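Local coordinates for flagellin (Burkholderia pseudomallei, PDB 4CFI), which forms the subunit that polymerises into the bacterial flagellar filament and is recognised as an antigen by the immune response, at residues L112-V117 with T135-V140; L76-G81 with V88-T93; K116-S121 with S193-T198. All coordinates share one frame; numbering follows the deposited sequence. Where two conformers were deposited one is given.

Contact 1: residues L112-V117 with T135-V140; sequences LGTIKV and TTQINV
T114 and N139 meet through their side chains: OG1 of T114 gives its proton to OD1 of N139 over 2.7 Å, on a lone pair in the plane of the amide. The two side chains lie next to each other and point the same way; in N139 chi1 sets CG beside the backbone N, and chi2 (-63°) turns OD1 to T114, 3.3 Å from its CG2. That methyl has Q137 as its other neighbour, at OE1.

On the face shared by I115, I138 and V140 the contacts are apolar. CD1 of I115 touches CG2 of V140 at 4.0 Å. The methyls of V117 reach I138 from farther up the strand, the two side chains crossing at about a right angle, with CG2 of V117 lying 3.9 Å from CG1 of I138.

Between the two faces runs the backbone ladder. I115 and I138 form a hydrogen-bonded pair, N of I115 to O of I138 at 2.9 Å and N of I138 to O of I115 at 2.8 Å. Next to it V117 N reaches O of T136 at 3.0 Å.

Farther out, ND2 of N139 is bonded to OG1 of T151 on strand 148-152, and I115 packs on A203, M206 and V207 of helix 197-213. This is an antiparallel strand pair in the three-stranded sheet of the flagellin D2 region, with a helix packed against its apolar face.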
loop_
_atom_site.group_PDB
_atom_site.type_symbol
_atom_site.label_atom_id
_atom_site.label_comp_id
_atom_site.label_asym_id
_atom_site.label_seq_id
_atom_site.Cartn_x
_atom_site.Cartn_y
_atom_site.Cartn_z
ATOM N N LEU A 112 2.708 10.564 -1.737
ATOM C CA LEU A 112 1.357 10.385 -1.224
ATOM C C LEU A 112 0.457 11.554 -1.580
ATOM O O LEU A 112 -0.756 11.399 -1.652
ATOM C CB LEU A 112 1.387 10.192 0.305
ATOM C CG LEU A 112 2.266 9.040 0.793
ATOM C CD1 LEU A 112 2.261 8.980 2.319
ATOM C CD2 LEU A 112 1.786 7.712 0.225
ATOM N N GLY A 113 1.042 12.738 -1.741
ATOM C CA GLY A 113 0.299 13.941 -2.110
ATOM C C GLY A 113 1.199 15.153 -2.032
ATOM O O GLY A 113 2.290 15.075 -1.474
ATOM N N THR A 114 0.715 16.257 -2.594
ATOM C CA THR A 114 1.409 17.521 -2.607
ATOM C C THR A 114 0.473 18.590 -2.042
ATOM O O THR A 114 -0.684 18.709 -2.458
ATOM C CB THR A 114 1.814 17.871 -4.046
ATOM O OG1 THR A 114 2.695 16.856 -4.526
ATOM C CG2 THR A 114 2.488 19.236 -4.132
ATOM N N ILE A 115 0.997 19.357 -1.093
ATOM C CA ILE A 115 0.234 20.371 -0.351
ATOM C C ILE A 115 0.734 21.752 -0.762
ATOM O O ILE A 115 1.944 22.015 -0.719
ATOM C CB ILE A 115 0.410 20.230 1.187
ATOM C CG1 ILE A 115 0.164 18.778 1.637
ATOM C CG2 ILE A 115 -0.449 21.237 1.930
ATOM C CD1 ILE A 115 0.667 18.489 3.034
ATOM N N LYS A 116 -0.181 22.643 -1.162
ATOM C CA LYS A 116 0.189 24.038 -1.434
ATOM C C LYS A 116 0.304 24.795 -0.115
ATOM O O LYS A 116 -0.612 24.771 0.694
ATOM C CB LYS A 116 -0.834 24.716 -2.369
ATOM C CG LYS A 116 -0.530 26.186 -2.638
ATOM C CD LYS A 116 -1.616 26.885 -3.435
ATOM C CE LYS A 116 -1.232 28.321 -3.741
ATOM N NZ LYS A 116 -2.269 29.020 -4.546
ATOM N N VAL A 117 1.429 25.472 0.078
ATOM C CA VAL A 117 1.783 26.153 1.322
ATOM C C VAL A 117 2.414 27.511 1.002
ATOM O O VAL A 117 2.605 27.860 -0.158
ATOM C CB VAL A 117 2.771 25.318 2.181
ATOM C CG1 VAL A 117 2.147 23.983 2.541
ATOM C CG2 VAL A 117 4.122 25.145 1.494
ATOM N N THR A 135 8.909 28.607 0.117
ATOM C CA THR A 135 8.413 27.281 -0.197
ATOM C C THR A 135 6.919 27.374 -0.456
ATOM O O THR A 135 6.173 27.862 0.396
ATOM C CB THR A 135 8.699 26.300 0.952
ATOM O OG1 THR A 135 10.122 26.192 1.132
ATOM C CG2 THR A 135 8.108 24.932 0.696
ATOM N N THR A 136 6.496 26.900 -1.619
ATOM C CA THR A 136 5.126 27.037 -2.101
ATOM C C THR A 136 4.387 25.697 -2.248
ATOM O O THR A 136 3.155 25.686 -2.378
ATOM C CB THR A 136 5.063 27.788 -3.434
ATOM O OG1 THR A 136 5.855 27.070 -4.386
ATOM C CG2 THR A 136 5.609 29.231 -3.276
ATOM N N GLN A 137 5.107 24.572 -2.226
ATOM C CA GLN A 137 4.490 23.238 -2.192
ATOM C C GLN A 137 5.345 22.337 -1.338
ATOM O O GLN A 137 6.562 22.514 -1.285
ATOM C CB GLN A 137 4.381 22.602 -3.599
ATOM C CG GLN A 137 3.706 23.488 -4.630
ATOM C CD GLN A 137 3.628 22.888 -6.006
ATOM O OE1 GLN A 137 4.112 21.802 -6.252
ATOM N NE2 GLN A 137 3.027 23.626 -6.925
ATOM N N ILE A 138 4.706 21.347 -0.706
ATOM C CA ILE A 138 5.423 20.277 -0.029
ATOM C C ILE A 138 4.905 18.948 -0.552
ATOM O O ILE A 138 3.711 18.657 -0.478
ATOM C CB ILE A 138 5.267 20.337 1.506
ATOM C CG1 ILE A 138 5.797 21.677 2.029
ATOM C CG2 ILE A 138 5.968 19.142 2.158
ATOM C CD1 ILE A 138 5.445 21.918 3.496
ATOM N N ASN A 139 5.815 18.132 -1.069
ATOM C CA ASN A 139 5.530 16.761 -1.465
ATOM C C ASN A 139 5.800 15.854 -0.287
ATOM O O ASN A 139 6.869 15.919 0.305
ATOM C CB ASN A 139 6.420 16.363 -2.625
ATOM C CG ASN A 139 6.327 17.357 -3.766
ATOM O OD1 ASN A 139 5.265 17.543 -4.374
ATOM N ND2 ASN A 139 7.435 18.009 -4.060
ATOM N N VAL A 140 4.819 15.020 0.052
ATOM C CA VAL A 140 4.912 14.091 1.179
ATOM C C VAL A 140 5.158 12.688 0.620
ATOM O O VAL A 140 4.351 12.169 -0.155
ATOM C CB VAL A 140 3.624 14.130 2.017
ATOM C CG1 VAL A 140 3.727 13.192 3.225
ATOM C CG2 VAL A 140 3.325 15.552 2.470
#

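Contact 2: residues L76-G81 with V88-T93; sequences LSFQVG and VSVDLT
F78 pairs with V88 on the antiparallel neighbour strand and its ring reaches on to V90, so its side chain traces the contact well. CB lies 4.0 Å from the carbonyl O of V88. From there CG stands anti to the carbonyl carbon (chi1 -55°), and chi2 (-85°) turns the CD2-CE2 edge of the ring to the partner strand: CD2 comes 3.7 Å from that same O of V88, and CE2, one atom farther, meets CG2 of V90 at 4.0 Å. Both partners sit near the ring plane, so the phenyl offers V88-T93 its edge.

Two more apolar contacts flank it. CD1 of L76 touches CD1 of L92 at 3.9 Å, and beyond the end of strand 76-79 CG2 of V80 presses on CG2 of V88 at 3.7 Å. The other face is polar: S77 and S89 form a non-hydrogen-bonded pair. Their hydroxyls are 3.3 Å apart, OG to OG, a long and doubtful bond, since S77 was modelled in two positions.

Paired backbone bonds hold the strands in line on both sides of the serines, L76 with V90 and F78 with V88; V90 N to O of L76 measures 2.7 Å. Nearby, D91 OD1 accepts from N of T93, an Asx turn, and also from its OG1.

In the fold this is the beta hairpin of strands 74-79 and 87-92. Its apolar face lies against two helices: L76 and F78 touch I5 of helix 2-31 and V90 touches L6, while V88, V90 and L92 pack on helix 227-257 through A254, R257 and L251.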
loop_
_atom_site.group_PDB
_atom_site.type_symbol
_atom_site.label_atom_id
_atom_site.label_comp_id
_atom_site.label_asym_id
_atom_site.label_seq_id
_atom_site.Cartn_x
_atom_site.Cartn_y
_atom_site.Cartn_z
ATOM N N LEU A 76 4.054 -27.794 5.695
ATOM C CA LEU A 76 4.172 -29.166 5.205
ATOM C C LEU A 76 5.639 -29.569 5.061
ATOM O O LEU A 76 6.485 -28.738 4.753
ATOM C CB LEU A 76 3.470 -29.292 3.856
ATOM C CG LEU A 76 2.013 -28.830 3.788
ATOM C CD1 LEU A 76 1.472 -29.006 2.377
ATOM C CD2 LEU A 76 1.164 -29.589 4.799
ATOM N N SER A 77 5.934 -30.841 5.294
ATOM C CA SER A 77 7.300 -31.345 5.184
ATOM C C SER A 77 7.346 -32.595 4.314
ATOM O O SER A 77 6.424 -33.414 4.344
ATOM C CB SER A 77 7.873 -31.623 6.577
ATOM O OG SER A 77 7.917 -30.428 7.334
ATOM N N PHE A 78 8.409 -32.706 3.517
ATOM C CA PHE A 78 8.606 -33.830 2.580
ATOM C C PHE A 78 10.018 -34.374 2.654
ATOM O O PHE A 78 10.970 -33.603 2.731
ATOM C CB PHE A 78 8.334 -33.364 1.157
ATOM C CG PHE A 78 6.985 -32.744 0.994
ATOM C CD1 PHE A 78 5.864 -33.528 0.765
ATOM C CD2 PHE A 78 6.824 -31.380 1.145
ATOM C CE1 PHE A 78 4.608 -32.961 0.648
ATOM C CE2 PHE A 78 5.570 -30.801 1.038
ATOM C CZ PHE A 78 4.458 -31.597 0.792
ATOM N N GLN A 79 10.141 -35.700 2.623
ATOM C CA GLN A 79 11.441 -36.364 2.672
ATOM C C GLN A 79 12.095 -36.354 1.278
ATOM O O GLN A 79 11.500 -36.813 0.309
ATOM C CB GLN A 79 11.277 -37.799 3.204
ATOM C CG GLN A 79 12.582 -38.560 3.459
ATOM C CD GLN A 79 13.326 -38.108 4.711
ATOM O OE1 GLN A 79 12.718 -37.656 5.690
ATOM N NE2 GLN A 79 14.654 -38.239 4.691
ATOM N N VAL A 80 13.310 -35.806 1.193
ATOM C CA VAL A 80 14.084 -35.696 -0.044
ATOM C C VAL A 80 15.508 -36.174 0.279
ATOM O O VAL A 80 16.405 -35.373 0.607
ATOM C CB VAL A 80 14.105 -34.248 -0.577
ATOM C CG1 VAL A 80 14.874 -34.176 -1.890
ATOM C CG2 VAL A 80 12.690 -33.716 -0.731
ATOM N N GLY A 81 15.685 -37.491 0.240
ATOM C CA GLY A 81 16.924 -38.139 0.640
ATOM C C GLY A 81 16.639 -39.244 1.634
ATOM O O GLY A 81 15.523 -39.361 2.149
ATOM N N VAL A 88 12.294 -31.116 3.058
ATOM C CA VAL A 88 11.984 -29.795 2.524
ATOM C C VAL A 88 10.667 -29.389 3.160
ATOM O O VAL A 88 9.685 -30.134 3.099
ATOM C CB VAL A 88 11.866 -29.826 0.979
ATOM C CG1 VAL A 88 11.404 -28.480 0.457
ATOM C CG2 VAL A 88 13.198 -30.223 0.348
ATOM N N SER A 89 10.670 -28.227 3.803
ATOM C CA SER A 89 9.497 -27.687 4.454
ATOM C C SER A 89 8.919 -26.576 3.610
ATOM O O SER A 89 9.650 -25.797 2.994
ATOM C CB SER A 89 9.840 -27.149 5.842
ATOM O OG SER A 89 10.246 -28.207 6.688
ATOM N N VAL A 90 7.595 -26.504 3.615
ATOM C CA VAL A 90 6.861 -25.514 2.855
ATOM C C VAL A 90 5.886 -24.795 3.793
ATOM O O VAL A 90 4.959 -25.407 4.336
ATOM C CB VAL A 90 6.095 -26.189 1.703
ATOM C CG1 VAL A 90 5.433 -25.148 0.810
ATOM C CG2 VAL A 90 7.032 -27.074 0.888
ATOM N N ASP A 91 6.110 -23.497 3.978
ATOM C CA ASP A 91 5.278 -22.667 4.846
ATOM C C ASP A 91 4.039 -22.130 4.109
ATOM O O ASP A 91 4.126 -21.139 3.378
ATOM C CB ASP A 91 6.109 -21.501 5.402
ATOM C CG ASP A 91 5.323 -20.623 6.355
ATOM O OD1 ASP A 91 4.082 -20.750 6.398
ATOM O OD2 ASP A 91 5.951 -19.805 7.064
ATOM N N LEU A 92 2.895 -22.780 4.342
ATOM C CA LEU A 92 1.595 -22.371 3.795
ATOM C C LEU A 92 0.661 -21.887 4.909
ATOM O O LEU A 92 -0.557 -22.137 4.892
ATOM C CB LEU A 92 0.944 -23.534 3.055
ATOM C CG LEU A 92 1.718 -24.043 1.839
ATOM C CD1 LEU A 92 1.051 -25.300 1.302
ATOM C CD2 LEU A 92 1.824 -22.968 0.766
ATOM N N THR A 93 1.224 -21.158 5.859
ATOM C CA THR A 93 0.459 -20.673 7.001
ATOM C C THR A 93 -0.328 -19.378 6.742
ATOM O O THR A 93 -1.261 -19.079 7.482
ATOM C CB THR A 93 1.373 -20.424 8.216
ATOM O OG1 THR A 93 2.348 -19.425 7.892
ATOM C CG2 THR A 93 2.091 -21.704 8.635
#

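Contact 3: residues K116-S121 with S193-T198; sequences KVAIDS and SALSAT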
loop_
_atom_site.group_PDB
_atom_site.type_symbol
_atom_site.label_atom_id
_atom_site.label_comp_id
_atom_site.label_asym_id
_atom_site.label_seq_id
_atom_site.Cartn_x
_atom_site.Cartn_y
_atom_site.Cartn_z
ATOM N N LYS A 116 -0.181 22.643 -1.162
ATOM C CA LYS A 116 0.189 24.038 -1.434
ATOM C C LYS A 116 0.304 24.795 -0.115
ATOM O O LYS A 116 -0.612 24.771 0.694
ATOM C CB LYS A 116 -0.834 24.716 -2.369
ATOM C CG LYS A 116 -0.530 26.186 -2.638
ATOM C CD LYS A 116 -1.616 26.885 -3.435
ATOM C CE LYS A 116 -1.232 28.321 -3.741
ATOM N NZ LYS A 116 -2.269 29.020 -4.546
ATOM N N VAL A 117 1.429 25.472 0.078
ATOM C CA VAL A 117 1.783 26.153 1.322
ATOM C C VAL A 117 2.414 27.511 1.002
ATOM O O VAL A 117 2.605 27.860 -0.158
ATOM C CB VAL A 117 2.771 25.318 2.181
ATOM C CG1 VAL A 117 2.147 23.983 2.541
ATOM C CG2 VAL A 117 4.122 25.145 1.494
ATOM N N ALA A 118 2.726 28.273 2.046
ATOM C CA ALA A 118 3.383 29.577 1.907
ATOM C C ALA A 118 4.250 29.815 3.132
ATOM O O ALA A 118 3.787 30.381 4.129
ATOM C CB ALA A 118 2.363 30.704 1.730
ATOM N N ILE A 119 5.492 29.333 3.082
ATOM C CA ILE A 119 6.397 29.354 4.219
ATOM C C ILE A 119 7.797 29.777 3.810
ATOM O O ILE A 119 8.171 29.684 2.633
ATOM C CB ILE A 119 6.451 27.986 4.959
ATOM C CG1 ILE A 119 7.022 26.891 4.059
ATOM C CG2 ILE A 119 5.076 27.620 5.524
ATOM C CD1 ILE A 119 7.061 25.502 4.677
ATOM N N ASP A 120 8.572 30.242 4.788
ATOM C CA ASP A 120 9.980 30.501 4.577
ATOM C C ASP A 120 10.822 29.249 4.822
ATOM O O ASP A 120 10.303 28.158 5.067
ATOM C CB ASP A 120 10.436 31.737 5.398
ATOM C CG ASP A 120 10.509 31.507 6.897
ATOM O OD1 ASP A 120 10.459 30.353 7.340
ATOM O OD2 ASP A 120 10.591 32.535 7.623
ATOM N N SER A 121 12.141 29.394 4.739
ATOM C CA SER A 121 13.030 28.231 4.828
ATOM C C SER A 121 13.059 27.601 6.225
ATOM O O SER A 121 13.551 26.479 6.382
ATOM C CB SER A 121 14.448 28.602 4.381
ATOM O OG SER A 121 15.032 29.584 5.239
ATOM N N SER A 193 -1.577 29.813 6.589
ATOM C CA SER A 193 -2.291 30.991 7.106
ATOM C C SER A 193 -2.193 32.192 6.183
ATOM O O SER A 193 -3.081 33.041 6.195
ATOM C CB SER A 193 -1.822 31.359 8.511
ATOM O OG SER A 193 -0.431 31.598 8.527
ATOM N N ALA A 194 -1.147 32.242 5.364
ATOM C CA ALA A 194 -0.990 33.358 4.441
ATOM C C ALA A 194 -1.807 33.213 3.163
ATOM O O ALA A 194 -1.876 34.161 2.363
ATOM C CB ALA A 194 0.481 33.535 4.097
ATOM N N LEU A 195 -2.373 32.025 2.951
ATOM C CA LEU A 195 -3.134 31.701 1.751
ATOM C C LEU A 195 -4.633 31.960 1.947
ATOM O O LEU A 195 -5.088 32.189 3.062
ATOM C CB LEU A 195 -2.912 30.241 1.367
ATOM C CG LEU A 195 -1.459 29.862 1.054
ATOM C CD1 LEU A 195 -1.385 28.374 0.778
ATOM C CD2 LEU A 195 -0.890 30.669 -0.103
ATOM N N SER A 196 -5.389 31.923 0.854
ATOM C CA SER A 196 -6.835 32.116 0.881
ATOM C C SER A 196 -7.548 31.018 1.672
ATOM O O SER A 196 -7.024 29.916 1.870
ATOM C CB SER A 196 -7.397 32.113 -0.545
ATOM O OG SER A 196 -7.361 30.806 -1.105
ATOM N N ALA A 197 -8.786 31.293 2.070
ATOM C CA ALA A 197 -9.622 30.293 2.742
ATOM C C ALA A 197 -9.755 29.023 1.892
ATOM O O ALA A 197 -9.693 27.916 2.412
ATOM C CB ALA A 197 -10.998 30.868 3.059
ATOM N N THR A 198 -9.898 29.185 0.584
ATOM C CA THR A 198 -10.039 28.044 -0.300
ATOM C C THR A 198 -8.751 27.214 -0.335
ATOM O O THR A 198 -8.803 25.982 -0.297
ATOM C CB THR A 198 -10.434 28.487 -1.722
ATOM O OG1 THR A 198 -11.741 29.080 -1.695
ATOM C CG2 THR A 198 -10.436 27.295 -2.688
HETATM O O HOH W 1 1.213 30.555 5.331
#
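L195 sets its two methyls against strand 116-119, one directed at the backbone and the other at a side chain. CD2 lies 3.7 Å from CB of A118, and CG follows at 4.0 Å from the same CB. CD1 turns to the main chain instead, 3.7 Å from the carbonyl O of K116 and close to the carbonyl carbon of V117. CB of L195 already points at the strand, and chi1 (-60°) puts CG beside the backbone N; chi2 (176°) then places CD1.

K116 crosses L195 obliquely. Its aliphatic root takes part, CG standing 4.1 Å from CD1 of L195, and the extended chain then carries NZ onward to a salt bridge with D199 in the first turn of helix 197-213. A118 is met by two residues in succession, since CB of A194 also approaches its CB, at 4.1 Å.

One water joins the backbones next to these methyls. It donates to the carbonyl O of A118 at 2.8 Å and accepts from N of A194 at 2.9 Å, spanning main chains whose nearest CA atoms, those of A118 and A194, are 6.3 Å apart.

S196 follows as the N-cap of helix 197-213, its OG bonded to the backbone N of D199, so the residue that pairs with K116 also lies at the capped helix start.

No direct hydrogen bond links the two segments. Small apolar groups and a bridging water join the strand to the turn leading into the helix, and the ion pair from K116 to D199 falls just past that turn. The contact thus rests on methyl packing next to a water-bridged backbone pair, with the charge of K116 met by D199.

Overall arrangement
Contacts 1 and 3 share K116 and V117 and use strand 111-119 in two ways: contact 1 pairs it with its sheet neighbour, contact 3 meets the turn before helix 197-213. Their centres are 11 Å apart, and I119 of contact 3 joins them, its O probably bonded to N of T135. Contact 2 lies on the opposite side of the chain's centre, about 50 Å from contact 1 between centres, in a separate hairpin against the long helices. Contacts 1 and 2 are backbone ladders with one apolar and one more polar face, and contact 1 is the more buried. Contact 3 is smaller, has no direct hydrogen bond and relies on methyls and a water.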